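6-phospho-alpha-glucosidase (PDB 6VC6) probably hydrolyses 6-phospho-alpha-glucosides with the help of NAD and a manganese ion. Local coordinates at residues Y4-V9 against N28-E33; M78-M83 against N139-N144. One frame throughout, in Å; residues are numbered along the deposited sequence.

Contact 1: residues Y4-V9 against N28-E33; sequences YNVCIV and NEFPME
The Tyr4 ring runs almost parallel to that of Phe30, with 3° between the planes, but the two are slid so far apart that they barely overlap; their centroids are 5.8 Å apart, and they meet through Tyr4 CD2 and Phe30 CE1. CG of Tyr4 sits beside its own backbone N (chi1 -61°), which sets the ring on the side of the N-H, with CD2 turned to Pro31. There Pro31 O lies at the ring edge, in its plane, 3.3 Å from Tyr4 CD2. The same carbonyl oxygen accepts the Tyr4 N-H in a somewhat bent hydrogen bond (N to O 3.1 Å, 143° at the hydrogen), so this oxygen bonds to the main chain of Tyr4 and also touches the edge of its ring. Glu33 N bonds to Tyr4 O at 2.8 Å, completing the parallel bridge between Tyr4 and Met32, and Met32 CA adds a CA-H...O contact to that oxygen.

Val6 is touched by two apolar side chains, Phe30 and Met32. Its CG2 meets the edge of the Phe30 ring, 3.8 Å from CE2, while the chain of selenomethionine Met32 bends at chi3, bringing its methyl CE to 3.7 Å from Val6 CB. On the other side of the strand, the Asn5 side chain lies beside that of Glu33, with OD1 against CB, and Asn5 ND2 bonds to Asp77 O. The contact begins the pairing within the beta-alpha-beta unit of strand 4-9, helix 16-25 and strand 32-38, part of a Rossmann-type nucleotide-binding fold; helix 318-331 packs on Tyr4 and Phe30, and strand 80-83 flanks strand 4-9.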
loop_
_atom_site.group_PDB
_atom_site.type_symbol
_atom_site.label_atom_id
_atom_site.label_comp_id
_atom_site.label_asym_id
_atom_site.label_seq_id
_atom_site.Cartn_x
_atom_site.Cartn_y
_atom_site.Cartn_z
ATOM N N TYR A 4 -14.652 -16.913 11.153
ATOM C CA TYR A 4 -13.369 -16.304 11.467
ATOM C C TYR A 4 -13.540 -15.035 12.293
ATOM O O TYR A 4 -14.529 -14.310 12.160
ATOM C CB TYR A 4 -12.594 -15.983 10.184
ATOM C CG TYR A 4 -12.276 -17.205 9.356
ATOM C CD1 TYR A 4 -11.116 -17.934 9.579
ATOM C CD2 TYR A 4 -13.141 -17.638 8.358
ATOM C CE1 TYR A 4 -10.822 -19.056 8.828
ATOM C CE2 TYR A 4 -12.855 -18.759 7.602
ATOM C CZ TYR A 4 -11.694 -19.464 7.841
ATOM O OH TYR A 4 -11.403 -20.579 7.092
ATOM N N ASN A 5 -12.551 -14.779 13.147
ATOM C CA ASN A 5 -12.467 -13.553 13.928
ATOM C C ASN A 5 -11.469 -12.612 13.267
ATOM O O ASN A 5 -10.332 -13.005 12.985
ATOM C CB ASN A 5 -12.042 -13.847 15.368
ATOM C CG ASN A 5 -13.057 -14.688 16.117
ATOM O OD1 ASN A 5 -14.229 -14.747 15.746
ATOM N ND2 ASN A 5 -12.609 -15.347 17.180
ATOM N N VAL A 6 -11.894 -11.375 13.020
ATOM C CA VAL A 6 -11.102 -10.400 12.281
ATOM C C VAL A 6 -10.978 -9.132 13.113
ATOM O O VAL A 6 -11.932 -8.719 13.781
ATOM C CB VAL A 6 -11.731 -10.090 10.905
ATOM C CG1 VAL A 6 -10.904 -9.060 10.147
ATOM C CG2 VAL A 6 -11.881 -11.363 10.088
ATOM N N CYS A 7 -9.796 -8.518 13.079
ATOM C CA CYS A 7 -9.568 -7.224 13.707
ATOM C C CYS A 7 -8.936 -6.283 12.693
ATOM O O CYS A 7 -7.961 -6.647 12.028
ATOM C CB CYS A 7 -8.670 -7.344 14.942
ATOM S SG CYS A 7 -8.040 -5.757 15.545
ATOM N N ILE A 8 -9.495 -5.083 12.574
ATOM C CA ILE A 8 -8.957 -4.046 11.701
ATOM C C ILE A 8 -8.155 -3.078 12.558
ATOM O O ILE A 8 -8.705 -2.429 13.457
ATOM C CB ILE A 8 -10.071 -3.313 10.938
ATOM C CG1 ILE A 8 -10.724 -4.243 9.914
ATOM C CG2 ILE A 8 -9.517 -2.071 10.253
ATOM C CD1 ILE A 8 -11.897 -3.618 9.187
ATOM N N VAL A 9 -6.857 -2.983 12.289
ATOM C CA VAL A 9 -5.996 -2.014 12.957
ATOM C C VAL A 9 -6.043 -0.718 12.160
ATOM O O VAL A 9 -5.660 -0.686 10.985
ATOM C CB VAL A 9 -4.558 -2.533 13.088
ATOM C CG1 VAL A 9 -3.648 -1.426 13.593
ATOM C CG2 VAL A 9 -4.514 -3.731 14.024
ATOM N N ASN A 28 -21.049 -14.446 2.230
ATOM C CA ASN A 28 -21.041 -15.875 1.941
ATOM C C ASN A 28 -19.662 -16.368 1.520
ATOM O O ASN A 28 -19.337 -17.541 1.733
ATOM C CB ASN A 28 -22.071 -16.197 0.856
ATOM C CG ASN A 28 -23.496 -15.962 1.320
ATOM O OD1 ASN A 28 -23.790 -16.022 2.513
ATOM N ND2 ASN A 28 -24.390 -15.689 0.375
ATOM N N GLU A 29 -18.842 -15.497 0.927
ATOM C CA GLU A 29 -17.488 -15.886 0.552
ATOM C C GLU A 29 -16.551 -15.930 1.751
ATOM O O GLU A 29 -15.619 -16.742 1.775
ATOM C CB GLU A 29 -16.926 -14.917 -0.490
ATOM C CG GLU A 29 -17.695 -14.859 -1.796
ATOM C CD GLU A 29 -17.009 -13.979 -2.824
ATOM O OE1 GLU A 29 -16.020 -13.307 -2.463
ATOM O OE2 GLU A 29 -17.458 -13.958 -3.988
ATOM N N PHE A 30 -16.779 -15.076 2.745
ATOM C CA PHE A 30 -15.873 -14.920 3.883
ATOM C C PHE A 30 -16.698 -14.885 5.159
ATOM O O PHE A 30 -17.036 -13.812 5.675
ATOM C CB PHE A 30 -15.026 -13.653 3.730
ATOM C CG PHE A 30 -13.917 -13.534 4.733
ATOM C CD1 PHE A 30 -12.897 -14.471 4.775
ATOM C CD2 PHE A 30 -13.884 -12.475 5.623
ATOM C CE1 PHE A 30 -11.871 -14.357 5.695
ATOM C CE2 PHE A 30 -12.863 -12.355 6.545
ATOM C CZ PHE A 30 -11.854 -13.297 6.581
ATOM N N PRO A 31 -17.045 -16.052 5.703
ATOM C CA PRO A 31 -17.904 -16.094 6.897
ATOM C C PRO A 31 -17.143 -15.640 8.134
ATOM O O PRO A 31 -16.092 -16.190 8.469
ATOM C CB PRO A 31 -18.310 -17.570 6.989
ATOM C CG PRO A 31 -17.192 -18.302 6.325
ATOM C CD PRO A 31 -16.683 -17.400 5.230
HETATM N N MSE A 32 -17.681 -14.632 8.811
HETATM C CA MSE A 32 -17.063 -14.116 10.024
HETATM C C MSE A 32 -17.973 -14.285 11.232
HETATM O O MSE A 32 -19.197 -14.221 11.117
HETATM C CB MSE A 32 -16.701 -12.641 9.862
HETATM C CG MSE A 32 -15.748 -12.351 8.724
HETATM SE SE MSE A 32 -15.915 -10.508 8.128
HETATM C CE MSE A 32 -15.174 -9.622 9.695
ATOM N N GLU A 33 -17.360 -14.498 12.394
ATOM C CA GLU A 33 -18.107 -14.569 13.641
ATOM C C GLU A 33 -17.928 -13.333 14.509
ATOM O O GLU A 33 -18.866 -12.942 15.211
ATOM C CB GLU A 33 -17.687 -15.811 14.437
ATOM C CG GLU A 33 -18.431 -15.999 15.749
ATOM C CD GLU A 33 -19.280 -17.254 15.763
ATOM O OE1 GLU A 33 -19.293 -17.976 14.745
ATOM O OE2 GLU A 33 -19.934 -17.518 16.794
#

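Contact 2: residues M78-M83 against N139-N144; sequences MDFIFM and NAWILN
Residues 80-83 and 141-144 run side by side as neighbouring parallel strands, their axes 4.7 Å apart at closest approach and inclined by 17°. Four backbone hydrogen bonds alternate in direction: Trp141 N to Asp79 O, Ile81 N to Trp141 O, Leu143 N to Ile81 O and Met83 N to Leu143 O. The last is nearly straight, whereas at the entry to the pairing Trp141 N stands above the carbonyl plane of Asp79.

On the face carrying Phe80, Trp141, Phe82 and Leu143, the Phe80 ring leans over the neighbouring strand and sets CD1 3.6 Å from Trp141 CB. Its plane is 22° from that of the indole five-membered ring, with little overlap. Phe82 lies alongside Leu143, and Phe82 CE1 is 3.7 Å from Leu143 CD1. The opposite face carries Ile81, Ile142, Met83 and Asn144. Here selenomethionine Met83 crosses Ile142, placing SE 3.5 Å from Ile142 CG2, and Ile81 CB approaches Ile142 CG1 at 4.1 Å. Asn144, with CG anti to its backbone N (chi1 177°), brings OD1 to 3.5 Å from Met83 CB.

Main-chain bonding and hydrocarbon packing thus carry this buried pairing, and the Asn144 amide is a polar group on an otherwise apolar face: OD1 bonds to Ser146 OG and ND2 to Asn168 OD1, two partners that would fix its rotation at the strand end nearer the ligands.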
loop_
_atom_site.group_PDB
_atom_site.type_symbol
_atom_site.label_atom_id
_atom_site.label_comp_id
_atom_site.label_asym_id
_atom_site.label_seq_id
_atom_site.Cartn_x
_atom_site.Cartn_y
_atom_site.Cartn_z
HETATM N N MSE A 78 -7.704 -14.035 17.638
HETATM C CA MSE A 78 -7.976 -13.535 16.297
HETATM C C MSE A 78 -7.385 -14.452 15.231
HETATM O O MSE A 78 -6.305 -15.015 15.413
HETATM C CB MSE A 78 -7.426 -12.118 16.131
HETATM C CG MSE A 78 -8.223 -11.055 16.869
HETATM SE SE MSE A 78 -9.954 -10.704 16.042
HETATM C CE MSE A 78 -11.045 -10.601 17.655
ATOM N N ASP A 79 -8.107 -14.604 14.123
ATOM C CA ASP A 79 -7.610 -15.372 12.988
ATOM C C ASP A 79 -6.927 -14.487 11.955
ATOM O O ASP A 79 -5.938 -14.901 11.341
ATOM C CB ASP A 79 -8.756 -16.145 12.328
ATOM C CG ASP A 79 -9.378 -17.173 13.252
ATOM O OD1 ASP A 79 -8.645 -18.063 13.733
ATOM O OD2 ASP A 79 -10.600 -17.091 13.495
ATOM N N PHE A 80 -7.433 -13.272 11.757
ATOM C CA PHE A 80 -6.889 -12.351 10.771
ATOM C C PHE A 80 -6.820 -10.952 11.362
ATOM O O PHE A 80 -7.736 -10.521 12.067
ATOM C CB PHE A 80 -7.739 -12.329 9.495
ATOM C CG PHE A 80 -7.554 -13.534 8.621
ATOM C CD1 PHE A 80 -6.513 -13.592 7.709
ATOM C CD2 PHE A 80 -8.422 -14.609 8.709
ATOM C CE1 PHE A 80 -6.340 -14.700 6.903
ATOM C CE2 PHE A 80 -8.255 -15.720 7.904
ATOM C CZ PHE A 80 -7.213 -15.764 7.000
ATOM N N ILE A 81 -5.729 -10.249 11.066
ATOM C CA ILE A 81 -5.552 -8.855 11.452
ATOM C C ILE A 81 -5.368 -8.043 10.178
ATOM O O ILE A 81 -4.388 -8.239 9.448
ATOM C CB ILE A 81 -4.357 -8.664 12.399
ATOM C CG1 ILE A 81 -4.471 -9.597 13.607
ATOM C CG2 ILE A 81 -4.266 -7.215 12.850
ATOM C CD1 ILE A 81 -5.630 -9.275 14.522
ATOM N N PHE A 82 -6.310 -7.141 9.909
ATOM C CA PHE A 82 -6.236 -6.237 8.765
ATOM C C PHE A 82 -5.636 -4.921 9.251
ATOM O O PHE A 82 -6.260 -4.200 10.034
ATOM C CB PHE A 82 -7.616 -6.010 8.147
ATOM C CG PHE A 82 -8.187 -7.214 7.440
ATOM C CD1 PHE A 82 -7.505 -8.421 7.408
ATOM C CD2 PHE A 82 -9.416 -7.132 6.804
ATOM C CE1 PHE A 82 -8.039 -9.520 6.760
ATOM C CE2 PHE A 82 -9.954 -8.226 6.153
ATOM C CZ PHE A 82 -9.264 -9.422 6.131
HETATM N N MSE A 83 -4.431 -4.608 8.787
HETATM C CA MSE A 83 -3.743 -3.401 9.235
HETATM C C MSE A 83 -3.770 -2.300 8.177
HETATM O O MSE A 83 -3.292 -2.491 7.059
HETATM C CB MSE A 83 -2.296 -3.724 9.615
HETATM C CG MSE A 83 -2.138 -4.999 10.423
HETATM SE SE MSE A 83 -0.495 -5.023 11.473
HETATM C CE MSE A 83 -0.978 -3.697 12.812
ATOM N N ASN A 139 -0.397 -16.724 16.309
ATOM C CA ASN A 139 -0.604 -17.380 15.028
ATOM C C ASN A 139 -1.593 -16.719 14.061
ATOM O O ASN A 139 -1.923 -17.289 13.035
ATOM C CB ASN A 139 -0.933 -18.853 15.241
ATOM C CG ASN A 139 -0.025 -19.499 16.268
ATOM O OD1 ASN A 139 1.192 -19.535 16.099
ATOM N ND2 ASN A 139 -0.611 -19.992 17.352
ATOM N N ALA A 140 -2.075 -15.528 14.389
ATOM C CA ALA A 140 -3.006 -14.844 13.505
ATOM C C ALA A 140 -2.289 -14.389 12.241
ATOM O O ALA A 140 -1.121 -13.990 12.280
ATOM C CB ALA A 140 -3.634 -13.645 14.213
ATOM N N TRP A 141 -2.989 -14.461 11.113
ATOM C CA TRP A 141 -2.448 -13.971 9.852
ATOM C C TRP A 141 -2.574 -12.454 9.809
ATOM O O TRP A 141 -3.679 -11.913 9.934
ATOM C CB TRP A 141 -3.171 -14.609 8.669
ATOM C CG TRP A 141 -2.409 -15.733 8.036
ATOM C CD1 TRP A 141 -2.676 -17.066 8.142
ATOM C CD2 TRP A 141 -1.249 -15.620 7.200
ATOM N NE1 TRP A 141 -1.757 -17.791 7.423
ATOM C CE2 TRP A 141 -0.870 -16.928 6.836
ATOM C CE3 TRP A 141 -0.495 -14.542 6.725
ATOM C CZ2 TRP A 141 0.229 -17.186 6.019
ATOM C CZ3 TRP A 141 0.596 -14.802 5.913
ATOM C CH2 TRP A 141 0.947 -16.113 5.569
ATOM N N ILE A 142 -1.450 -11.769 9.638
ATOM C CA ILE A 142 -1.408 -10.313 9.619
ATOM C C ILE A 142 -1.301 -9.866 8.168
ATOM O O ILE A 142 -0.266 -10.060 7.520
ATOM C CB ILE A 142 -0.247 -9.771 10.464
ATOM C CG1 ILE A 142 -0.512 -10.024 11.950
ATOM C CG2 ILE A 142 -0.043 -8.291 10.200
ATOM C CD1 ILE A 142 0.657 -9.686 12.848
ATOM N N LEU A 143 -2.377 -9.277 7.652
ATOM C CA LEU A 143 -2.407 -8.712 6.308
ATOM C C LEU A 143 -2.295 -7.198 6.427
ATOM O O LEU A 143 -3.157 -6.556 7.037
ATOM C CB LEU A 143 -3.691 -9.107 5.577
ATOM C CG LEU A 143 -4.074 -10.589 5.622
ATOM C CD1 LEU A 143 -5.274 -10.862 4.729
ATOM C CD2 LEU A 143 -2.897 -11.464 5.223
ATOM N N ASN A 144 -1.242 -6.631 5.846
ATOM C CA ASN A 144 -0.885 -5.237 6.072
ATOM C C ASN A 144 -1.043 -4.427 4.791
ATOM O O ASN A 144 -0.438 -4.754 3.764
ATOM C CB ASN A 144 0.547 -5.121 6.594
ATOM C CG ASN A 144 0.978 -3.683 6.780
ATOM O OD1 ASN A 144 0.334 -2.922 7.500
ATOM N ND2 ASN A 144 2.069 -3.302 6.126
#

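Contacts 1 and 2 belong to one sheet, their centres 10 Å apart, and meet where strand 4-9 runs beside strand 80-83. Val9 N lies 2.6 Å from Phe82 O, a probable hydrogen bond. Phe82 N lies 2.7 Å from Cys7 O, probably bonded likewise, while the selenium of Met78 packs 3.5 Å from Val6 C. Together they cover consecutive strands in the order 32-38, 4-9, 80-83, 141-144. Contact 1 pairs the start of its strands, whereas contact 2 continues toward the ligands: the Met83 side chain is about 7 Å from the bound NAD and that of Asn144 about 10 Å from manganese, which Cys170 and His200 bind.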